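Local coordinates for protein regulator of nonsense transcripts 2 (Homo sapiens, PDB 4CEM) that takes part in nonsense-mediated mRNA decay as the factor UPF2, represented here by the first of its three helical MIF4G domains, at residues L14-W19 against L220-P224; L240-F244 against L300-E306. One frame throughout, in Å; residues are numbered along the deposited sequence.

Interaction 1: L14-W19 against L220-P224; sequences LHQEAW and LSFPP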
loop_
_atom_site.group_PDB
_atom_site.type_symbol
_atom_site.label_atom_id
_atom_site.label_comp_id
_atom_site.label_asym_id
_atom_site.label_seq_id
_atom_site.Cartn_x
_atom_site.Cartn_y
_atom_site.Cartn_z
ATOM N N LEU A 14 3.736 17.587 6.443
ATOM C CA LEU A 14 4.228 16.645 5.446
ATOM C C LEU A 14 5.677 16.278 5.783
ATOM O O LEU A 14 5.995 15.115 6.034
ATOM C CB LEU A 14 4.127 17.261 4.048
ATOM C CG LEU A 14 4.368 16.357 2.834
ATOM C CD1 LEU A 14 3.224 15.367 2.644
ATOM C CD2 LEU A 14 4.570 17.197 1.573
ATOM N N HIS A 15 6.525 17.301 5.845
ATOM C CA HIS A 15 7.932 17.187 6.228
ATOM C C HIS A 15 8.185 16.430 7.524
ATOM O O HIS A 15 9.137 15.669 7.624
ATOM C CB HIS A 15 8.506 18.602 6.274
ATOM C CG HIS A 15 9.910 18.701 6.813
ATOM N ND1 HIS A 15 11.000 18.513 6.046
ATOM C CD2 HIS A 15 10.374 19.036 8.072
ATOM C CE1 HIS A 15 12.102 18.699 6.783
ATOM N NE2 HIS A 15 11.718 19.017 8.024
ATOM N N GLN A 16 7.336 16.612 8.522
ATOM C CA GLN A 16 7.494 15.913 9.796
ATOM C C GLN A 16 7.166 14.423 9.673
ATOM O O GLN A 16 7.848 13.579 10.256
ATOM C CB GLN A 16 6.578 16.540 10.834
ATOM C CG GLN A 16 6.669 15.933 12.219
ATOM C CD GLN A 16 5.852 16.720 13.223
ATOM O OE1 GLN A 16 4.785 17.253 12.894
ATOM N NE2 GLN A 16 6.349 16.810 14.450
ATOM N N GLU A 17 6.111 14.116 8.926
ATOM C CA GLU A 17 5.694 12.742 8.706
ATOM C C GLU A 17 6.713 11.987 7.877
ATOM O O GLU A 17 7.008 10.825 8.151
ATOM C CB GLU A 17 4.325 12.690 8.016
ATOM C CG GLU A 17 3.166 12.769 9.003
ATOM C CD GLU A 17 1.884 13.293 8.389
ATOM O OE1 GLU A 17 1.627 13.026 7.190
ATOM O OE2 GLU A 17 1.137 13.974 9.120
ATOM N N ALA A 18 7.236 12.658 6.860
ATOM C CA ALA A 18 8.286 12.112 6.024
ATOM C C ALA A 18 9.439 11.610 6.887
ATOM O O ALA A 18 9.889 10.476 6.735
ATOM C CB ALA A 18 8.767 13.176 5.057
ATOM N N TRP A 19 9.890 12.441 7.819
ATOM C CA TRP A 19 11.043 12.073 8.629
ATOM C C TRP A 19 10.745 10.983 9.629
ATOM O O TRP A 19 11.563 10.085 9.818
ATOM C CB TRP A 19 11.671 13.307 9.282
ATOM C CG TRP A 19 12.552 14.040 8.314
ATOM C CD1 TRP A 19 12.255 15.183 7.577
ATOM C CD2 TRP A 19 13.896 13.663 7.896
ATOM N NE1 TRP A 19 13.298 15.533 6.774
ATOM C CE2 TRP A 19 14.316 14.659 6.918
ATOM C CE3 TRP A 19 14.765 12.641 8.228
ATOM C CZ2 TRP A 19 15.568 14.616 6.319
ATOM C CZ3 TRP A 19 16.016 12.603 7.614
ATOM C CH2 TRP A 19 16.410 13.573 6.689
ATOM N N LEU A 220 12.746 23.418 3.274
ATOM C CA LEU A 220 12.721 22.226 4.079
ATOM C C LEU A 220 13.456 21.120 3.328
ATOM O O LEU A 220 13.210 20.897 2.143
ATOM C CB LEU A 220 11.280 21.804 4.312
ATOM C CG LEU A 220 10.400 22.841 5.011
ATOM C CD1 LEU A 220 8.930 22.419 4.916
ATOM C CD2 LEU A 220 10.839 23.056 6.460
ATOM N N SER A 221 14.341 20.426 4.033
ATOM C CA SER A 221 15.099 19.316 3.480
ATOM C C SER A 221 14.437 17.978 3.791
ATOM O O SER A 221 14.416 17.542 4.933
ATOM C CB SER A 221 16.504 19.335 4.066
ATOM O OG SER A 221 17.032 18.031 4.101
ATOM N N PHE A 222 13.928 17.313 2.761
ATOM C CA PHE A 222 13.206 16.036 2.925
ATOM C C PHE A 222 14.140 14.824 2.952
ATOM O O PHE A 222 15.245 14.895 2.427
ATOM C CB PHE A 222 12.172 15.883 1.805
ATOM C CG PHE A 222 10.913 16.649 2.050
ATOM C CD1 PHE A 222 10.853 18.006 1.780
ATOM C CD2 PHE A 222 9.790 16.017 2.585
ATOM C CE1 PHE A 222 9.691 18.720 2.016
ATOM C CE2 PHE A 222 8.626 16.727 2.820
ATOM C CZ PHE A 222 8.578 18.082 2.538
ATOM N N PRO A 223 13.676 13.690 3.527
ATOM C CA PRO A 223 14.565 12.557 3.758
ATOM C C PRO A 223 15.137 11.998 2.470
ATOM O O PRO A 223 14.468 11.992 1.456
ATOM C CB PRO A 223 13.655 11.505 4.425
ATOM C CG PRO A 223 12.371 12.181 4.721
ATOM C CD PRO A 223 12.271 13.311 3.746
ATOM N N PRO A 224 16.367 11.502 2.514
ATOM C CA PRO A 224 16.938 10.929 1.304
ATOM C C PRO A 224 16.417 9.510 1.051
ATOM O O PRO A 224 16.041 8.813 1.999
ATOM C CB PRO A 224 18.434 10.901 1.624
ATOM C CG PRO A 224 18.489 10.694 3.105
ATOM C CD PRO A 224 17.210 11.251 3.696
#
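Trp-19 carries CG anti to its own carbonyl carbon (chi1 -80°), while His-15, one turn earlier, carries CG anti to the backbone N (chi1 173°); the two torsions bring both rings against Leu-220 to Pro-224. The indole N-H bonds to the backbone carbonyl of Ser-221, NE1 to O 2.9 Å, with the acceptor in the indole plane and the donor in the carbonyl plane. This bond fixes the turn of the indole over Pro-223, whose CG stands 3.8 Å from the centroid of the Trp-19 five-membered ring, a CH-pi contact almost straight above the face. His-15 points its edge at the face of Phe-222, planes 88° apart and centroids 5.2 Å apart. CD2 of Leu-220 and CD1 of Trp-19 lie over opposite faces of the His-15 imidazole, the latter off-centre. Ala-18 CB sits at the edge of the Phe-222 ring, 3.9 Å from CD2, and touches CD of Pro-223 at 3.7 Å. Replacing Trp-19 by an alanine would probably leave the Ser-221 carbonyl without this donor and open a gap over Pro-223. It is a CH-pi stack of proline on indole, tied by one hydrogen bond, fastening the loop after helix 209-218 to helix 6-33 of this all-helical MIF4G structure.

Interaction 2: L240-F244 against L300-E306; sequences LKEYF and LADLLDE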
loop_
_atom_site.group_PDB
_atom_site.type_symbol
_atom_site.label_atom_id
_atom_site.label_comp_id
_atom_site.label_asym_id
_atom_site.label_seq_id
_atom_site.Cartn_x
_atom_site.Cartn_y
_atom_site.Cartn_z
ATOM N N LEU A 240 4.447 2.266 -12.767
ATOM C CA LEU A 240 3.567 3.338 -12.311
ATOM C C LEU A 240 3.264 4.360 -13.412
ATOM O O LEU A 240 2.124 4.796 -13.545
ATOM C CB LEU A 240 4.159 4.023 -11.076
ATOM C CG LEU A 240 4.215 3.117 -9.841
ATOM C CD1 LEU A 240 5.169 3.688 -8.804
ATOM C CD2 LEU A 240 2.825 2.919 -9.252
ATOM N N LYS A 241 4.274 4.730 -14.198
ATOM C CA LYS A 241 4.083 5.679 -15.308
ATOM C C LYS A 241 3.216 5.080 -16.396
ATOM O O LYS A 241 2.328 5.736 -16.939
ATOM C CB LYS A 241 5.428 6.124 -15.901
ATOM C CG LYS A 241 5.879 7.496 -15.411
ATOM C CD LYS A 241 7.362 7.547 -15.060
ATOM C CE LYS A 241 7.731 8.878 -14.415
ATOM N NZ LYS A 241 9.109 8.851 -13.855
ATOM N N GLU A 242 3.493 3.822 -16.701
ATOM C CA GLU A 242 2.726 3.057 -17.665
ATOM C C GLU A 242 1.268 2.935 -17.223
ATOM O O GLU A 242 0.357 3.070 -18.039
ATOM C CB GLU A 242 3.361 1.684 -17.805
ATOM C CG GLU A 242 2.892 0.870 -18.981
ATOM C CD GLU A 242 3.431 -0.538 -18.898
ATOM O OE1 GLU A 242 4.614 -0.692 -18.520
ATOM O OE2 GLU A 242 2.673 -1.486 -19.187
ATOM N N TYR A 243 1.048 2.687 -15.935
ATOM C CA TYR A 243 -0.305 2.709 -15.379
ATOM C C TYR A 243 -0.892 4.098 -15.530
ATOM O O TYR A 243 -2.025 4.261 -15.971
ATOM C CB TYR A 243 -0.303 2.338 -13.899
ATOM C CG TYR A 243 -1.687 2.253 -13.294
ATOM C CD1 TYR A 243 -2.395 1.052 -13.295
ATOM C CD2 TYR A 243 -2.285 3.363 -12.712
ATOM C CE1 TYR A 243 -3.660 0.964 -12.739
ATOM C CE2 TYR A 243 -3.550 3.287 -12.148
ATOM C CZ TYR A 243 -4.237 2.086 -12.163
ATOM O OH TYR A 243 -5.497 2.000 -11.610
ATOM N N PHE A 244 -0.109 5.098 -15.144
ATOM C CA PHE A 244 -0.547 6.477 -15.214
ATOM C C PHE A 244 -0.921 6.866 -16.638
ATOM O O PHE A 244 -1.914 7.566 -16.856
ATOM C CB PHE A 244 0.536 7.418 -14.696
ATOM C CG PHE A 244 0.183 8.859 -14.857
ATOM C CD1 PHE A 244 -0.776 9.435 -14.041
ATOM C CD2 PHE A 244 0.771 9.628 -15.851
ATOM C CE1 PHE A 244 -1.128 10.768 -14.193
ATOM C CE2 PHE A 244 0.423 10.960 -16.009
ATOM C CZ PHE A 244 -0.531 11.533 -15.178
ATOM N N LEU A 300 -2.529 11.173 -8.544
ATOM C CA LEU A 300 -1.423 10.294 -8.934
ATOM C C LEU A 300 -0.386 10.997 -9.817
ATOM O O LEU A 300 0.793 10.634 -9.821
ATOM C CB LEU A 300 -1.972 9.058 -9.663
ATOM C CG LEU A 300 -0.958 7.978 -10.068
ATOM C CD1 LEU A 300 -0.240 7.447 -8.841
ATOM C CD2 LEU A 300 -1.633 6.847 -10.826
ATOM N N ALA A 301 -0.829 11.977 -10.591
ATOM C CA ALA A 301 0.081 12.793 -11.396
ATOM C C ALA A 301 1.070 13.505 -10.481
ATOM O O ALA A 301 2.251 13.630 -10.786
ATOM C CB ALA A 301 -0.708 13.810 -12.209
ATOM N N ASP A 302 0.561 13.977 -9.351
ATOM C CA ASP A 302 1.388 14.633 -8.366
ATOM C C ASP A 302 2.438 13.680 -7.802
ATOM O O ASP A 302 3.638 13.970 -7.852
ATOM C CB ASP A 302 0.535 15.173 -7.232
ATOM C CG ASP A 302 1.363 15.863 -6.195
ATOM O OD1 ASP A 302 2.056 15.156 -5.427
ATOM O OD2 ASP A 302 1.338 17.109 -6.165
ATOM N N LEU A 303 1.973 12.556 -7.263
ATOM C CA LEU A 303 2.858 11.543 -6.693
ATOM C C LEU A 303 3.949 11.156 -7.703
ATOM O O LEU A 303 5.115 11.022 -7.346
ATOM C CB LEU A 303 2.042 10.322 -6.241
ATOM C CG LEU A 303 1.180 10.480 -4.970
ATOM C CD1 LEU A 303 -0.097 9.657 -5.034
ATOM C CD2 LEU A 303 1.956 10.132 -3.701
ATOM N N LEU A 304 3.575 11.011 -8.969
ATOM C CA LEU A 304 4.548 10.693 -10.005
ATOM C C LEU A 304 5.210 11.934 -10.634
ATOM O O LEU A 304 6.059 11.792 -11.511
ATOM C CB LEU A 304 3.892 9.834 -11.084
ATOM C CG LEU A 304 3.243 8.546 -10.576
ATOM C CD1 LEU A 304 2.607 7.754 -11.712
ATOM C CD2 LEU A 304 4.262 7.698 -9.838
ATOM N N ASP A 305 4.838 13.133 -10.175
ATOM C CA ASP A 305 5.368 14.410 -10.690
ATOM C C ASP A 305 5.127 14.613 -12.197
ATOM O O ASP A 305 5.921 15.260 -12.879
ATOM C CB ASP A 305 6.862 14.558 -10.360
ATOM C CG ASP A 305 7.410 15.968 -10.662
ATOM O OD1 ASP A 305 6.647 16.963 -10.560
ATOM O OD2 ASP A 305 8.614 16.068 -11.006
ATOM N N GLU A 306 4.014 14.077 -12.696
ATOM C CA GLU A 306 3.633 14.213 -14.098
ATOM C C GLU A 306 2.621 15.339 -14.261
ATOM O O GLU A 306 1.869 15.649 -13.330
ATOM C CB GLU A 306 3.039 12.897 -14.608
ATOM C CG GLU A 306 4.051 11.769 -14.737
ATOM C CD GLU A 306 5.041 11.986 -15.867
ATOM O OE1 GLU A 306 4.883 12.953 -16.645
ATOM O OE2 GLU A 306 5.986 11.183 -15.991
#
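Two antiparallel helices of the MIF4G domain, 230-259 and 283-303, meet where Phe-244 packs against Ala-301, Leu-304 and Glu-306 around a Schellman motif. Asp-305, with positive phi, turns the chain there, and Glu-306 N reaches back to Ala-301 O. The turn brings the aliphatic part of Glu-306 against the Phe-244 ring, CB to CE2 3.5 Å. On the same side of the ring plane Ala-301 CB meets CE1 of Phe-244 at 3.7 Å. Phe-244 holds CG anti to the backbone N (chi1 175°), which sends the ring past Leu-304; the two side chains slide by each other in opposite directions, CD1 of Leu-304 lying 3.6 Å from CB of Phe-244. The other branch of Leu-304, CD2, rests 3.9 Å from CB of Leu-240. Leu-300 CD2 comes to the ring edges of both Phe-244 and Tyr-243, 4.0 Å from CD2 of the latter. Farther out, Lys-241 crosses Glu-306 at about a right angle, but NZ is 4.4 Å from OE2 of Glu-306, beyond a salt bridge, and it bonds instead to Gln-237 OE1. With no hydrogen bond between the segments, the helices are joined mainly by apolar side chains, and the Lys-241 and Glu-306 charges probably add only a modest attraction.

In the fold
Interaction 1 closes before interaction 2 opens along the chain; their centres are about 21 Å apart and their nearest atoms about 8 Å apart, so they do not touch. Helix 209-218 links them: Phe-222 of interaction 1 packs on its Val-211, Ala-214 and Ala-215, whereas Asp-305 of interaction 2 makes salt bridges to its Arg-209 and Lys-212. Helix 230-259 follows the loop of interaction 1 and supplies one side of interaction 2. The two differ in character: a surface contact, its centre about 19 Å from the centre of the chain, resting on aromatic groups and a hydrogen bond, and a buried, largely apolar helix pair, its centre about 15 Å from the centre of the chain.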